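Side-chain contacts in adenylation domain (Streptomyces sp., PDB 5N9X), which is an adenylation domain of the AMP-binding enzyme family (ANL superfamily) and binds adenosine-5'-triphosphate and threonine: residues A[58-62]-A[63-67]; A[132-136]-A[137-141]. All blocks are in the same frame, centred on the assembly; numbering follows the deposited sequence.

Both contacts lie in one outlying part of the chain, with their centres about 30 and 28 Å from the centre of the chain and about 13 Å from each other. Contact 1 comes first: it ends helix 46-62 and turns the chain toward strand 70-74. Contact 2 follows, where strand 133-134 gives way to helix 136-141. Strands 70-74 and 133-134 belong to the same four-stranded parallel sheet, with 133-134 at one margin. Helix 46-62 packs on that margin, since Leu-59 and Leu-60 of contact 1 touch Val-134 of contact 2. The capped C-terminus of one helix and the capped N-terminus of another are therefore joined through these apolar side chains.

Contact 1: residues A[58-62]-A[63-67]; sequences DLLHD and AGVRK
Arg-66 reaches back from the loop to lie flat on the imidazole of His-61, in the last turn of helix 46-62. CB and CG lead from the loop without meeting the helix segment; a bend at chi2 (-44°) then turns the rest toward the helix. CD skirts the ring, and Arg-66 NE stands 3.6 Å from His-61 CE1. Arg-66 CZ is nearer, 3.4 Å from His-61 CE1, so the guanidinium covers one face of the imidazole with the two planes only 10° apart. Arg-66 NH2 lies over the NE2 side of the ring, 3.4 Å from His-61 NE2, too poorly angled for a hydrogen bond. Arg-66 NH1 does two jobs: it sits over the ring centre while donating to His-61 O at 3.1 Å and to Val-65 O at 2.8 Å, the latter from above the carbonyl plane. Stack and bonds can share one guanidinium because the imidazole, with CG anti to the backbone N (chi1 -170°), sits beside its own carbonyl. A long, flat, multiply donating arginine suits the place: it covers a ring and serves two carbonyls at once, which should fix its rotation.

His-61 O also accepts from Gly-64 N at 2.8 Å, so two donors grip this helix-end carbonyl. Val-65 N bonds to Leu-60 O at 3.0 Å. Asp-69 OD2 accepts from the backbone N of Arg-66, further along the loop. Gly-64 has positive phi, a conformation glycine adopts readily, and is the C-prime residue. The 6→1 bond (Val-65 N to Leu-60 O) and the 5→2 bond (Gly-64 N to His-61 O), with the apolar contact between the buried Leu-60 and Val-65 through their CB atoms, make a Schellman motif ending the helix.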
loop_
_atom_site.group_PDB
_atom_site.type_symbol
_atom_site.label_atom_id
_atom_site.label_comp_id
_atom_site.label_asym_id
_atom_site.label_seq_id
_atom_site.Cartn_x
_atom_site.Cartn_y
_atom_site.Cartn_z
ATOM N N ASP A 58 21.586 12.313 16.316
ATOM C CA ASP A 58 22.933 12.568 16.798
ATOM C C ASP A 58 23.699 11.242 16.932
ATOM O O ASP A 58 24.821 11.120 16.419
ATOM C CB ASP A 58 22.902 13.334 18.126
ATOM C CG ASP A 58 22.463 14.785 17.958
ATOM O OD1 ASP A 58 23.074 15.493 17.138
ATOM O OD2 ASP A 58 21.519 15.233 18.649
ATOM N N LEU A 59 23.085 10.244 17.570
ATOM C CA LEU A 59 23.682 8.910 17.618
ATOM C C LEU A 59 24.004 8.366 16.216
ATOM O O LEU A 59 25.102 7.840 15.978
ATOM C CB LEU A 59 22.777 7.927 18.359
ATOM C CG LEU A 59 23.284 6.484 18.269
ATOM C CD1 LEU A 59 24.527 6.338 19.113
ATOM C CD2 LEU A 59 22.231 5.474 18.697
ATOM N N LEU A 60 23.073 8.498 15.281
ATOM C CA LEU A 60 23.342 7.988 13.940
ATOM C C LEU A 60 24.509 8.736 13.299
ATOM O O LEU A 60 25.388 8.126 12.666
ATOM C CB LEU A 60 22.100 8.081 13.066
ATOM C CG LEU A 60 21.040 7.050 13.452
ATOM C CD1 LEU A 60 19.695 7.393 12.804
ATOM C CD2 LEU A 60 21.491 5.635 13.113
ATOM N N HIS A 61 24.525 10.054 13.474
ATOM C CA HIS A 61 25.628 10.845 12.961
ATOM C C HIS A 61 26.975 10.335 13.480
ATOM O O HIS A 61 27.884 10.092 12.683
ATOM C CB HIS A 61 25.458 12.310 13.321
ATOM C CG HIS A 61 26.434 13.216 12.637
ATOM N ND1 HIS A 61 26.193 13.775 11.397
ATOM C CD2 HIS A 61 27.658 13.655 13.012
ATOM C CE1 HIS A 61 27.219 14.528 11.051
ATOM N NE2 HIS A 61 28.124 14.470 12.010
ATOM N N ASP A 62 27.086 10.164 14.803
ATOM C CA ASP A 62 28.304 9.647 15.450
ATOM C C ASP A 62 28.767 8.321 14.832
ATOM O O ASP A 62 29.954 8.112 14.607
ATOM C CB ASP A 62 28.092 9.434 16.964
ATOM C CG ASP A 62 27.776 10.715 17.722
ATOM O OD1 ASP A 62 28.054 11.821 17.214
ATOM O OD2 ASP A 62 27.242 10.600 18.848
ATOM N N ALA A 63 27.829 7.420 14.566
ATOM C CA ALA A 63 28.162 6.128 13.980
ATOM C C ALA A 63 28.530 6.239 12.502
ATOM O O ALA A 63 28.703 5.232 11.827
ATOM C CB ALA A 63 27.017 5.172 14.149
ATOM N N GLY A 64 28.640 7.461 12.003
ATOM C CA GLY A 64 28.952 7.680 10.605
ATOM C C GLY A 64 27.793 7.409 9.660
ATOM O O GLY A 64 27.908 6.623 8.721
ATOM N N VAL A 65 26.662 8.043 9.922
ATOM C CA VAL A 65 25.607 8.115 8.930
ATOM C C VAL A 65 25.580 9.546 8.409
ATOM O O VAL A 65 25.674 10.490 9.199
ATOM C CB VAL A 65 24.254 7.718 9.514
ATOM C CG1 VAL A 65 23.156 8.026 8.529
ATOM C CG2 VAL A 65 24.269 6.243 9.892
ATOM N N ARG A 66 25.486 9.711 7.092
ATOM C CA ARG A 66 25.496 11.039 6.480
ATOM C C ARG A 66 24.237 11.303 5.657
ATOM O O ARG A 66 23.534 10.372 5.276
ATOM C CB ARG A 66 26.732 11.201 5.593
ATOM C CG ARG A 66 27.980 11.515 6.377
ATOM C CD ARG A 66 27.673 12.563 7.427
ATOM N NE ARG A 66 28.822 12.857 8.270
ATOM C CZ ARG A 66 29.099 12.223 9.402
ATOM N NH1 ARG A 66 28.303 11.255 9.838
ATOM N NH2 ARG A 66 30.170 12.564 10.097
ATOM N N LYS A 67 23.961 12.573 5.374
ATOM C CA LYS A 67 22.857 12.916 4.478
ATOM C C LYS A 67 22.971 12.108 3.176
ATOM O O LYS A 67 24.069 11.865 2.681
ATOM C CB LYS A 67 22.844 14.420 4.192
ATOM C CG LYS A 67 21.903 14.849 3.070
ATOM C CD LYS A 67 21.428 16.287 3.266
ATOM C CE LYS A 67 22.484 17.297 2.819
ATOM N NZ LYS A 67 22.815 17.119 1.370
#

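Contact 2: residues A[132-136]-A[137-141]; sequences PLVTE and ENVAA
The carboxamide of Asn-138 is the flat group that meets Thr-135: the threonine hydroxyl sits over one of its faces, with Thr-135 OG1 3.0 Å from Asn-138 CG and almost directly above it. At the oxygen end of the amide, Asn-138 OD1 receives the backbone N-H of Thr-135 at 3.2 Å. That bond is nearly straight at hydrogen (172°), though the donor is tilted from the amide plane. The other flat group, the carboxylate of Glu-136, takes no part in the cap; its OE2 accepts from Asn-80 ND2 of helix 79-90.

Thr-135 returns the bond, its OG1 accepting from Asn-138 N at 2.9 Å. With chi1 at 63°, OG1 lies between the backbone N and the carbonyl carbon, the position from which it can face the first helical turn. Threonine suits an N-cap because its short hydroxyl reaches an amide three residues on, and asparagine offers a carbonyl oxygen at matching length. Behind them Val-134 CG1 rests on Asn-138 CB at 3.8 Å and on Val-139 CG2 at 4.0 Å. These two buried valines cross at about a right angle and share Val-120 as a neighbour, joining strand to helix.

The reciprocal bonds form a capping box. They satisfy the backbone N-H of Asn-138, which has no preceding helical turn to supply a carbonyl, and at the same time hold the N-H of Thr-135. The acidic side chains of Glu-136 and Glu-137 in this opening turn would probably also be favoured by the positive end of the helix dipole.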
loop_
_atom_site.group_PDB
_atom_site.type_symbol
_atom_site.label_atom_id
_atom_site.label_comp_id
_atom_site.label_asym_id
_atom_site.label_seq_id
_atom_site.Cartn_x
_atom_site.Cartn_y
_atom_site.Cartn_z
ATOM N N PRO A 132 27.430 -1.692 10.541
ATOM C CA PRO A 132 27.186 -1.390 11.959
ATOM C C PRO A 132 25.728 -1.531 12.386
ATOM O O PRO A 132 24.821 -1.285 11.590
ATOM C CB PRO A 132 27.646 0.067 12.102
ATOM C CG PRO A 132 27.822 0.607 10.713
ATOM C CD PRO A 132 27.571 -0.481 9.716
ATOM N N LEU A 133 25.515 -1.922 13.639
ATOM C CA LEU A 133 24.166 -2.037 14.183
ATOM C C LEU A 133 23.816 -0.989 15.220
ATOM O O LEU A 133 24.633 -0.629 16.060
ATOM C CB LEU A 133 23.941 -3.403 14.819
ATOM C CG LEU A 133 22.540 -3.939 14.513
ATOM C CD1 LEU A 133 22.452 -4.489 13.100
ATOM C CD2 LEU A 133 22.090 -4.964 15.533
ATOM N N VAL A 134 22.588 -0.500 15.139
ATOM C CA VAL A 134 21.937 0.144 16.258
ATOM C C VAL A 134 20.864 -0.841 16.692
ATOM O O VAL A 134 20.015 -1.219 15.891
ATOM C CB VAL A 134 21.333 1.491 15.877
ATOM C CG1 VAL A 134 20.901 2.261 17.126
ATOM C CG2 VAL A 134 22.326 2.286 15.072
ATOM N N THR A 135 20.921 -1.300 17.935
ATOM C CA THR A 135 19.986 -2.326 18.396
ATOM C C THR A 135 18.709 -1.674 18.885
ATOM O O THR A 135 18.649 -0.454 19.009
ATOM C CB THR A 135 20.591 -3.182 19.518
ATOM O OG1 THR A 135 20.862 -2.347 20.649
ATOM C CG2 THR A 135 21.868 -3.838 19.047
ATOM N N GLU A 136 17.691 -2.478 19.155
ATOM C CA GLU A 136 16.459 -1.918 19.674
ATOM C C GLU A 136 16.716 -1.346 21.059
ATOM O O GLU A 136 16.192 -0.285 21.407
ATOM C CB GLU A 136 15.336 -2.961 19.713
ATOM C CG GLU A 136 13.948 -2.324 19.711
ATOM C CD GLU A 136 12.814 -3.332 19.714
ATOM O OE1 GLU A 136 13.028 -4.495 19.302
ATOM O OE2 GLU A 136 11.705 -2.952 20.136
ATOM N N GLU A 137 17.525 -2.055 21.842
ATOM C CA GLU A 137 17.852 -1.615 23.192
ATOM C C GLU A 137 18.617 -0.311 23.087
ATOM O O GLU A 137 18.387 0.624 23.865
ATOM C CB GLU A 137 18.670 -2.670 23.949
ATOM C CG GLU A 137 19.364 -2.122 25.194
ATOM C CD GLU A 137 20.077 -3.186 26.015
ATOM O OE1 GLU A 137 20.656 -4.123 25.418
ATOM O OE2 GLU A 137 20.066 -3.069 27.264
ATOM N N ASN A 138 19.514 -0.239 22.111
ATOM C CA ASN A 138 20.210 1.009 21.843
ATOM C C ASN A 138 19.228 2.162 21.617
ATOM O O ASN A 138 19.394 3.227 22.199
ATOM C CB ASN A 138 21.132 0.869 20.638
ATOM C CG ASN A 138 22.459 0.207 20.982
ATOM O OD1 ASN A 138 23.093 -0.409 20.119
ATOM N ND2 ASN A 138 22.886 0.329 22.242
ATOM N N VAL A 139 18.205 1.943 20.786
ATOM C CA VAL A 139 17.211 2.971 20.466
ATOM C C VAL A 139 16.354 3.356 21.681
ATOM O O VAL A 139 16.120 4.545 21.920
ATOM C CB VAL A 139 16.282 2.514 19.298
ATOM C CG1 VAL A 139 15.009 3.354 19.224
ATOM C CG2 VAL A 139 17.035 2.567 17.972
ATOM N N ALA A 140 15.912 2.355 22.444
ATOM C CA ALA A 140 15.158 2.580 23.684
ATOM C C ALA A 140 15.911 3.426 24.710
ATOM O O ALA A 140 15.301 4.105 25.540
ATOM C CB ALA A 140 14.767 1.242 24.321
ATOM N N ALA A 141 17.232 3.382 24.653
ATOM C CA ALA A 141 18.069 4.022 25.662
ATOM C C ALA A 141 18.040 5.533 25.565
ATOM O O ALA A 141 18.273 6.219 26.556
ATOM C CB ALA A 141 19.514 3.524 25.544
#